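Side-chain contact in putative uncharacterized protein (Chaetomium thermophilum, PDB 5IJP), which is the inositol polyphosphate-binding SPX domain of Vtc4, which probably senses inositol phosphates as signals in the control of phosphate homeostasis: residues K61-L66 with P158-R163. Residues are numbered along the deposited sequence; the frame is centred on the assembly and turned at random.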
# COMPACT_ATOMS: atom_id res chain seq x y z
N LYS A 61 7.55 -15.60 -6.72
CA LYS A 61 7.54 -15.20 -5.31
C LYS A 61 7.24 -13.71 -5.15
O LYS A 61 6.56 -13.32 -4.20
CB LYS A 61 8.88 -15.56 -4.64
N LEU A 62 7.74 -12.88 -6.09
CA LEU A 62 7.55 -11.43 -6.11
C LEU A 62 6.11 -11.07 -6.50
O LEU A 62 5.54 -10.15 -5.92
CB LEU A 62 8.56 -10.77 -7.07
CG LEU A 62 8.66 -9.24 -7.06
CD1 LEU A 62 9.39 -8.74 -5.81
CD2 LEU A 62 9.38 -8.74 -8.29
N GLU A 63 5.53 -11.79 -7.49
CA GLU A 63 4.16 -11.60 -7.96
C GLU A 63 3.15 -12.00 -6.89
O GLU A 63 2.14 -11.32 -6.73
CB GLU A 63 3.90 -12.36 -9.27
CG GLU A 63 4.50 -11.69 -10.50
CD GLU A 63 4.40 -12.45 -11.80
OE1 GLU A 63 4.42 -13.70 -11.78
OE2 GLU A 63 4.34 -11.79 -12.87
N ALA A 64 3.45 -13.08 -6.13
CA ALA A 64 2.62 -13.58 -5.03
C ALA A 64 2.56 -12.55 -3.90
O ALA A 64 1.50 -12.38 -3.28
CB ALA A 64 3.17 -14.90 -4.51
N GLU A 65 3.68 -11.84 -3.66
CA GLU A 65 3.78 -10.78 -2.66
C GLU A 65 3.06 -9.53 -3.15
O GLU A 65 2.47 -8.82 -2.34
CB GLU A 65 5.25 -10.47 -2.32
CG GLU A 65 5.89 -11.48 -1.37
CD GLU A 65 5.25 -11.58 0.01
OE1 GLU A 65 5.19 -10.55 0.72
OE2 GLU A 65 4.84 -12.70 0.38
N LEU A 66 3.10 -9.27 -4.48
CA LEU A 66 2.45 -8.13 -5.12
C LEU A 66 0.92 -8.24 -5.04
O LEU A 66 0.25 -7.24 -4.81
CB LEU A 66 2.92 -7.98 -6.57
CG LEU A 66 2.76 -6.59 -7.19
CD1 LEU A 66 4.04 -5.78 -7.04
CD2 LEU A 66 2.39 -6.68 -8.66
N PRO A 158 12.35 -3.03 -16.20
CA PRO A 158 11.56 -2.59 -17.37
C PRO A 158 10.05 -2.85 -17.36
O PRO A 158 9.30 -1.96 -17.76
CB PRO A 158 12.24 -3.32 -18.54
CG PRO A 158 13.64 -3.47 -18.11
CD PRO A 158 13.57 -3.74 -16.63
N VAL A 159 9.60 -4.04 -16.90
CA VAL A 159 8.15 -4.33 -16.88
C VAL A 159 7.53 -4.11 -15.49
O VAL A 159 6.33 -3.83 -15.40
CB VAL A 159 7.75 -5.71 -17.47
CG1 VAL A 159 8.20 -5.85 -18.92
CG2 VAL A 159 8.24 -6.88 -16.62
N PHE A 160 8.33 -4.23 -14.41
CA PHE A 160 7.82 -4.07 -13.05
C PHE A 160 7.64 -2.60 -12.63
O PHE A 160 6.94 -2.35 -11.64
CB PHE A 160 8.68 -4.84 -12.03
CG PHE A 160 8.21 -6.26 -11.83
CD1 PHE A 160 8.79 -7.31 -12.53
CD2 PHE A 160 7.17 -6.55 -10.95
CE1 PHE A 160 8.35 -8.63 -12.35
CE2 PHE A 160 6.73 -7.87 -10.77
CZ PHE A 160 7.33 -8.90 -11.47
N ASP A 161 8.24 -1.63 -13.37
CA ASP A 161 8.06 -0.21 -13.05
C ASP A 161 6.66 0.28 -13.41
O ASP A 161 6.09 1.10 -12.68
CB ASP A 161 9.16 0.69 -13.67
CG ASP A 161 9.38 0.62 -15.18
OD1 ASP A 161 8.38 0.49 -15.92
OD2 ASP A 161 10.54 0.76 -15.62
N THR A 162 6.09 -0.25 -14.51
CA THR A 162 4.74 0.08 -14.97
C THR A 162 3.68 -0.78 -14.26
O THR A 162 2.54 -0.35 -14.15
CB THR A 162 4.64 0.06 -16.51
OG1 THR A 162 3.36 0.55 -16.91
CG2 THR A 162 4.88 -1.33 -17.12
N ARG A 163 4.08 -1.98 -13.77
CA ARG A 163 3.21 -2.90 -13.02
C ARG A 163 2.86 -2.30 -11.66
O ARG A 163 1.72 -2.45 -11.20
CB ARG A 163 3.88 -4.28 -12.85
CG ARG A 163 3.62 -5.23 -14.01
CD ARG A 163 2.51 -6.22 -13.71
NE ARG A 163 2.11 -6.97 -14.90
CZ ARG A 163 1.11 -6.63 -15.71
NH1 ARG A 163 0.38 -5.55 -15.45
NH2 ARG A 163 0.82 -7.37 -16.77
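In the SPX helical bundle, Phe160 of the short helix 157-165 meets Leu62 and Glu63 of the long helix 52-97. The two backbones stay well apart: the closest pair of alpha carbons, Glu63 CA and Phe160 CA, is 9.8 Å apart, so the span is bridged by side chains. Leu62 and Phe160 reach toward each other from opposite directions, and Leu62 CD2 settles over one face of the ring. Its distance to the ring centroid is 3.9 Å, and the line between them lies 19° off the ring normal, which meets the geometry of a CH-pi contact. The methyl is displaced toward the rim, with Leu62 CD2 3.7 Å from Phe160 CE2 and 3.8 Å from Phe160 CZ. Leu62 turns CG away from its own backbone N (chi1 -170°), and from there the branch carrying CD2 extends to the ring.

Glu63 approaches differently. Its CG lies near the ring plane at the edge, 4.1 Å from Phe160 CZ, and the two side chains cross at about a right angle. This is contact through the aliphatic part of an exposed residue; the carboxylate plane is turned 52° from the ring.

Helix 110-151 adds apolar neighbours: Ile145 touches both Leu62 and Phe160, and Ile144 packs on Leu62. The leucine and the aromatic ring, both buried, thus pack on that helix as well as on each other. Were Phe160 replaced by an alanine, the ring face under Leu62 CD2 and the edge beside Glu63 CG would be gone, and a gap is likely to open between the helices. Bound inositol hexakisphosphate lies about 13 Å from the Leu62 side chain, which places this packing outside the ligand pocket.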